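Local structure of penicillin-binding protein PbpB (Mycobacterium tuberculosis, 6KGU) at residues L215-L226 and Y509-R520. The protein takes part in synthesising cross-linked peptidoglycan from lipid intermediates during cell-wall biogenesis and is a penicillin-binding target of beta-lactam antibiotics such as aztreonam. Residues are numbered along the deposited sequence; the frame is centred on the assembly and turned at random. Where two conformers were deposited one is given.
Sequences LSGAHNVSAVVL and YVIGIMLDNPAR
The guanidinium of Arg-520 has the carbonyl oxygen of Ser-216 over one face, 4.1 Å above its plane. At its edge sits Leu-215 O, accepting a bond from Arg-520 NE (2.9 Å, tilted 16° from the plane) and a weak one from NH2. A bend at chi3 (-69°) folds the arginine chain back to this carbonyl at the end of helix 199-216. Ser-216 O accepts instead from the backbone, from Arg-520 N (3.0 Å) and weakly from Ala-519 N. At the strand end, the planes of the His-219 ring and the Asp-516 carboxylate are 71° apart, ND1 4.1 Å from OD1, near but not in contact. Beyond Gly-217, whose positive phi marks the helix exit, the chain passes into strand 220-226, antiparallel to 509-516. Paired backbone bonds join Ser-222 with Met-514, Val-224 with Gly-512 and Leu-226 with Val-510. Val-221 lays CG2 alongside Leu-515 CG (3.8 Å), and Val-225 runs beside Ile-511, on the face where helix 199-216 covers Val-221 and Ala-223; helix 390-401 packs against Ser-222, Leu-226 and Val-510 on the other. The chemistry thus divides: backbone bonds and apolar packing join neighbouring strands of the transpeptidase domain's antiparallel sheet, while a cationic side chain on the Leu-215 carbonyl, probably favoured by the helix dipole, ties helix to loop.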
ATOM      1  N   LEU A 215      -4.531 -13.740 -13.802  1.00 32.50           N
ATOM      2  CA  LEU A 215      -3.694 -14.936 -13.677  1.00 30.25           C
ATOM      3  C   LEU A 215      -3.937 -15.669 -12.367  1.00 40.20           C
ATOM      4  O   LEU A 215      -3.965 -16.907 -12.340  1.00 34.56           O
ATOM      5  CB  LEU A 215      -2.218 -14.564 -13.785  1.00 32.55           C
ATOM      6  CG  LEU A 215      -1.704 -14.226 -15.185  1.00 34.50           C
ATOM      7  CD1 LEU A 215      -0.246 -13.813 -15.127  1.00 38.41           C
ATOM      8  CD2 LEU A 215      -1.863 -15.414 -16.104  1.00 35.27           C
ATOM      9  N   SER A 216      -4.063 -14.928 -11.258  1.00 33.99           N
ATOM     10  CA  SER A 216      -4.206 -15.548  -9.945  1.00 33.15           C
ATOM     11  C   SER A 216      -5.615 -16.054  -9.667  1.00 29.92           C
ATOM     12  O   SER A 216      -5.799 -16.826  -8.718  1.00 31.98           O
ATOM     13  CB  SER A 216      -3.837 -14.553  -8.848  1.00 30.26           C
ATOM     14  OG  SER A 216      -4.830 -13.541  -8.793  1.00 31.64           O
ATOM     15  N   GLY A 217      -6.611 -15.628 -10.444  1.00 32.26           N
ATOM     16  CA  GLY A 217      -7.981 -15.966 -10.090  1.00 27.41           C
ATOM     17  C   GLY A 217      -8.532 -15.223  -8.891  1.00 33.67           C
ATOM     18  O   GLY A 217      -9.632 -15.549  -8.431  1.00 28.55           O
ATOM     19  N   ALA A 218      -7.803 -14.228  -8.371  1.00 29.81           N
ATOM     20  CA  ALA A 218      -8.287 -13.441  -7.241  1.00 28.93           C
ATOM     21  C   ALA A 218      -9.572 -12.691  -7.600  1.00 31.27           C
ATOM     22  O   ALA A 218      -9.818 -12.350  -8.762  1.00 30.95           O
ATOM     23  CB  ALA A 218      -7.206 -12.443  -6.795  1.00 29.57           C
ATOM     24  N   HIS A 219     -10.388 -12.418  -6.579  1.00 30.41           N
ATOM     25  CA  HIS A 219     -11.592 -11.604  -6.763  1.00 33.85           C
ATOM     26  C   HIS A 219     -11.251 -10.158  -7.074  1.00 31.93           C
ATOM     27  O   HIS A 219     -12.040  -9.458  -7.713  1.00 31.68           O
ATOM     28  CB  HIS A 219     -12.469 -11.607  -5.506  1.00 31.80           C
ATOM     29  CG  HIS A 219     -13.166 -12.900  -5.232  1.00 52.73           C
ATOM     30  ND1 HIS A 219     -13.709 -13.197  -3.996  1.00 60.49           N
ATOM     31  CD2 HIS A 219     -13.430 -13.964  -6.027  1.00 53.45           C
ATOM     32  CE1 HIS A 219     -14.263 -14.395  -4.040  1.00 67.38           C
ATOM     33  NE2 HIS A 219     -14.112 -14.881  -5.261  1.00 65.61           N
ATOM     34  N   ASN A 220     -10.129  -9.664  -6.562  1.00 31.50           N
ATOM     35  CA  ASN A 220      -9.682  -8.323  -6.913  1.00 35.06           C
ATOM     36  C   ASN A 220      -8.230  -8.175  -6.483  1.00 29.19           C
ATOM     37  O   ASN A 220      -7.727  -8.961  -5.681  1.00 26.76           O
ATOM     38  CB  ASN A 220     -10.570  -7.237  -6.288  1.00 38.92           C
ATOM     39  CG  ASN A 220     -10.890  -7.501  -4.851  1.00 41.89           C
ATOM     40  OD1 ASN A 220     -11.949  -8.056  -4.511  1.00 40.90           O
ATOM     41  ND2 ASN A 220      -9.974  -7.107  -3.978  1.00 38.23           N
ATOM     42  N   VAL A 221      -7.552  -7.191  -7.071  1.00 26.70           N
ATOM     43  CA  VAL A 221      -6.131  -6.945  -6.829  1.00 24.34           C
ATOM     44  C   VAL A 221      -5.954  -5.436  -6.751  1.00 26.32           C
ATOM     45  O   VAL A 221      -6.629  -4.687  -7.459  1.00 28.82           O
ATOM     46  CB  VAL A 221      -5.230  -7.558  -7.942  1.00 27.25           C
ATOM     47  CG1 VAL A 221      -3.702  -7.200  -7.761  1.00 24.30           C
ATOM     48  CG2 VAL A 221      -5.373  -9.071  -7.977  1.00 25.30           C
ATOM     49  N   SER A 222      -5.047  -4.985  -5.894  1.00 24.74           N
ATOM     50  CA  SER A 222      -4.716  -3.571  -5.866  1.00 25.73           C
ATOM     51  C   SER A 222      -3.250  -3.434  -5.486  1.00 26.66           C
ATOM     52  O   SER A 222      -2.642  -4.360  -4.949  1.00 27.84           O
ATOM     53  CB  SER A 222      -5.625  -2.805  -4.903  1.00 30.62           C
ATOM     54  OG  SER A 222      -5.517  -3.375  -3.628  1.00 37.95           O
ATOM     55  N   ALA A 223      -2.683  -2.273  -5.803  1.00 22.13           N
ATOM     56  CA  ALA A 223      -1.264  -2.022  -5.611  1.00 26.60           C
ATOM     57  C   ALA A 223      -1.053  -0.522  -5.438  1.00 27.82           C
ATOM     58  O   ALA A 223      -1.758   0.300  -6.039  1.00 29.00           O
ATOM     59  CB  ALA A 223      -0.403  -2.548  -6.784  1.00 22.06           C
ATOM     60  N   VAL A 224      -0.070  -0.180  -4.615  1.00 24.90           N
ATOM     61  CA  VAL A 224       0.295   1.205  -4.333  1.00 26.68           C
ATOM     62  C   VAL A 224       1.808   1.309  -4.442  1.00 28.53           C
ATOM     63  O   VAL A 224       2.530   0.439  -3.942  1.00 26.14           O
ATOM     64  CB  VAL A 224      -0.178   1.646  -2.927  1.00 30.77           C
ATOM     65  CG1 VAL A 224       0.440   3.018  -2.539  1.00 25.64           C
ATOM     66  CG2 VAL A 224      -1.732   1.677  -2.856  1.00 27.48           C
ATOM     67  N   VAL A 225       2.287   2.353  -5.106  1.00 26.96           N
ATOM     68  CA  VAL A 225       3.710   2.654  -5.171  1.00 26.77           C
ATOM     69  C   VAL A 225       3.920   4.031  -4.556  1.00 27.46           C
ATOM     70  O   VAL A 225       3.359   5.022  -5.035  1.00 27.32           O
ATOM     71  CB  VAL A 225       4.249   2.621  -6.609  1.00 28.76           C
ATOM     72  CG1 VAL A 225       5.749   2.979  -6.598  1.00 27.14           C
ATOM     73  CG2 VAL A 225       4.012   1.230  -7.262  1.00 24.73           C
ATOM     74  N   LEU A 226       4.745   4.095  -3.518  1.00 28.70           N
ATOM     75  CA  LEU A 226       5.095   5.357  -2.893  1.00 30.22           C
ATOM     76  C   LEU A 226       6.545   5.717  -3.172  1.00 27.32           C
ATOM     77  O   LEU A 226       7.417   4.848  -3.241  1.00 27.21           O
ATOM     78  CB  LEU A 226       4.889   5.304  -1.376  1.00 25.10           C
ATOM     79  CG  LEU A 226       3.496   5.004  -0.817  1.00 25.37           C
ATOM     80  CD1 LEU A 226       3.538   5.054   0.722  1.00 25.13           C
ATOM     81  CD2 LEU A 226       2.468   5.982  -1.364  1.00 22.62           C
ATOM     82  N   TYR A 509      11.610   3.284  -3.879  1.00 22.82           N
ATOM     83  CA  TYR A 509      10.220   2.945  -4.130  1.00 28.43           C
ATOM     84  C   TYR A 509       9.724   1.995  -3.055  1.00 31.88           C
ATOM     85  O   TYR A 509      10.440   1.078  -2.639  1.00 27.36           O
ATOM     86  CB  TYR A 509      10.037   2.294  -5.490  1.00 29.20           C
ATOM     87  CG  TYR A 509      10.460   3.190  -6.629  1.00 30.72           C
ATOM     88  CD1 TYR A 509       9.698   4.296  -6.988  1.00 25.30           C
ATOM     89  CD2 TYR A 509      11.623   2.932  -7.333  1.00 30.29           C
ATOM     90  CE1 TYR A 509      10.094   5.120  -8.030  1.00 35.84           C
ATOM     91  CE2 TYR A 509      12.023   3.752  -8.384  1.00 32.16           C
ATOM     92  CZ  TYR A 509      11.254   4.838  -8.724  1.00 33.87           C
ATOM     93  OH  TYR A 509      11.653   5.646  -9.768  1.00 39.45           O
ATOM     94  N   VAL A 510       8.495   2.223  -2.613  1.00 25.80           N
ATOM     95  CA  VAL A 510       7.828   1.339  -1.671  1.00 25.98           C
ATOM     96  C   VAL A 510       6.588   0.811  -2.372  1.00 27.35           C
ATOM     97  O   VAL A 510       5.809   1.593  -2.930  1.00 31.49           O
ATOM     98  CB  VAL A 510       7.480   2.073  -0.364  1.00 29.70           C
ATOM     99  CG1 VAL A 510       7.003   1.095   0.695  1.00 25.18           C
ATOM    100  CG2 VAL A 510       8.689   2.875   0.124  1.00 27.93           C
ATOM    101  N   ILE A 511       6.421  -0.508  -2.378  1.00 26.79           N
ATOM    102  CA  ILE A 511       5.375  -1.156  -3.153  1.00 29.83           C
ATOM    103  C   ILE A 511       4.533  -2.016  -2.223  1.00 26.79           C
ATOM    104  O   ILE A 511       5.071  -2.892  -1.543  1.00 30.83           O
ATOM    105  CB  ILE A 511       5.964  -2.009  -4.287  1.00 21.09           C
ATOM    106  CG1 ILE A 511       6.771  -1.125  -5.246  1.00 25.01           C
ATOM    107  CG2 ILE A 511       4.809  -2.749  -5.018  1.00 24.34           C
ATOM    108  CD1 ILE A 511       7.688  -1.887  -6.169  1.00 28.90           C
ATOM    109  N   GLY A 512       3.218  -1.783  -2.214  1.00 23.94           N
ATOM    110  CA  GLY A 512       2.283  -2.618  -1.462  1.00 23.00           C
ATOM    111  C   GLY A 512       1.244  -3.229  -2.383  1.00 26.29           C
ATOM    112  O   GLY A 512       0.716  -2.553  -3.269  1.00 27.78           O
ATOM    113  N   ILE A 513       0.944  -4.506  -2.161  1.00 26.20           N
ATOM    114  CA  ILE A 513       0.066  -5.287  -3.039  1.00 26.75           C
ATOM    115  C   ILE A 513      -0.892  -6.091  -2.165  1.00 26.53           C
ATOM    116  O   ILE A 513      -0.499  -6.602  -1.113  1.00 27.00           O
ATOM    117  CB  ILE A 513       0.871  -6.253  -3.946  1.00 29.83           C
ATOM    118  CG1 ILE A 513       1.777  -5.494  -4.917  1.00 27.48           C
ATOM    119  CG2 ILE A 513      -0.052  -7.213  -4.750  1.00 27.03           C
ATOM    120  CD1 ILE A 513       2.933  -6.353  -5.399  1.00 29.06           C
ATOM    121  N   MET A 514      -2.140  -6.234  -2.605  1.00 23.36           N
ATOM    122  CA  MET A 514      -3.056  -7.156  -1.956  0.63 26.36           C
ATOM    123  C   MET A 514      -3.876  -7.881  -3.014  1.00 26.91           C
ATOM    124  O   MET A 514      -4.293  -7.291  -4.010  1.00 26.12           O
ATOM    125  CB  MET A 514      -3.978  -6.446  -0.947  0.63 25.57           C
ATOM    126  CG  MET A 514      -4.876  -7.419  -0.189  0.63 26.03           C
ATOM    127  SD  MET A 514      -6.414  -7.821  -1.070  0.63 30.49           S
ATOM    128  CE  MET A 514      -7.384  -6.373  -0.653  0.63 26.36           C
ATOM    129  N   LEU A 515      -4.067  -9.184  -2.802  1.00 28.53           N
ATOM    130  CA  LEU A 515      -4.888 -10.050  -3.649  1.00 29.94           C
ATOM    131  C   LEU A 515      -6.002 -10.650  -2.809  1.00 29.58           C
ATOM    132  O   LEU A 515      -5.734 -11.240  -1.758  1.00 25.90           O
ATOM    133  CB  LEU A 515      -4.085 -11.199  -4.253  1.00 28.84           C
ATOM    134  CG  LEU A 515      -3.134 -10.835  -5.393  1.00 42.32           C
ATOM    135  CD1 LEU A 515      -1.931 -10.218  -4.792  1.00 30.48           C
ATOM    136  CD2 LEU A 515      -2.742 -12.068  -6.198  1.00 42.98           C
ATOM    137  N   ASP A 516      -7.238 -10.534  -3.285  1.00 32.06           N
ATOM    138  CA  ASP A 516      -8.393 -11.059  -2.565  1.00 32.94           C
ATOM    139  C   ASP A 516      -8.623 -12.494  -3.021  1.00 35.38           C
ATOM    140  O   ASP A 516      -9.164 -12.737  -4.104  1.00 35.86           O
ATOM    141  CB  ASP A 516      -9.623 -10.188  -2.798  1.00 37.22           C
ATOM    142  CG  ASP A 516     -10.858 -10.701  -2.048  1.00 35.82           C
ATOM    143  OD1 ASP A 516     -10.818 -11.819  -1.485  1.00 34.61           O
ATOM    144  OD2 ASP A 516     -11.878  -9.991  -2.024  1.00 44.22           O
ATOM    145  N   ASN A 517      -8.199 -13.433  -2.186  1.00 34.30           N
ATOM    146  CA  ASN A 517      -8.415 -14.864  -2.377  1.00 34.67           C
ATOM    147  C   ASN A 517      -8.017 -15.419  -3.749  1.00 34.96           C
ATOM    148  O   ASN A 517      -8.858 -15.973  -4.464  1.00 32.21           O
ATOM    149  CB  ASN A 517      -9.864 -15.213  -2.071  1.00 28.88           C
ATOM    150  CG  ASN A 517     -10.070 -16.713  -1.944  1.00 38.07           C
ATOM    151  OD1 ASN A 517      -9.239 -17.421  -1.362  1.00 40.44           O
ATOM    152  ND2 ASN A 517     -11.153 -17.205  -2.501  1.00 36.04           N
ATOM    153  N   PRO A 518      -6.746 -15.328  -4.126  1.00 33.30           N
ATOM    154  CA  PRO A 518      -6.324 -15.925  -5.397  1.00 34.76           C
ATOM    155  C   PRO A 518      -6.313 -17.445  -5.308  1.00 38.55           C
ATOM    156  O   PRO A 518      -6.074 -18.030  -4.248  1.00 33.05           O
ATOM    157  CB  PRO A 518      -4.907 -15.373  -5.600  1.00 31.79           C
ATOM    158  CG  PRO A 518      -4.391 -15.180  -4.199  1.00 31.30           C
ATOM    159  CD  PRO A 518      -5.603 -14.791  -3.361  1.00 33.43           C
ATOM    160  N   ALA A 519      -6.603 -18.081  -6.444  1.00 36.95           N
ATOM    161  CA  ALA A 519      -6.448 -19.524  -6.562  1.00 37.64           C
ATOM    162  C   ALA A 519      -5.012 -19.913  -6.903  1.00 36.96           C
ATOM    163  O   ALA A 519      -4.619 -21.057  -6.663  1.00 34.65           O
ATOM    164  CB  ALA A 519      -7.413 -20.073  -7.628  1.00 34.19           C
ATOM    165  N   ARG A 520      -4.225 -18.977  -7.436  1.00 34.97           N
ATOM    166  CA  ARG A 520      -2.864 -19.224  -7.911  1.00 34.11           C
ATOM    167  C   ARG A 520      -2.002 -18.013  -7.569  1.00 33.08           C
ATOM    168  O   ARG A 520      -2.499 -16.985  -7.104  1.00 30.13           O
ATOM    169  CB  ARG A 520      -2.837 -19.491  -9.431  1.00 35.49           C
ATOM    170  CG  ARG A 520      -3.662 -20.719  -9.861  1.00 37.64           C
ATOM    171  CD  ARG A 520      -3.830 -20.793 -11.383  1.00 40.49           C
ATOM    172  NE  ARG A 520      -4.684 -19.726 -11.880  1.00 36.60           N
ATOM    173  CZ  ARG A 520      -6.009 -19.766 -11.835  1.00 35.06           C
ATOM    174  NH1 ARG A 520      -6.621 -20.820 -11.322  1.00 34.03           N
ATOM    175  NH2 ARG A 520      -6.716 -18.750 -12.292  1.00 40.52           N
TER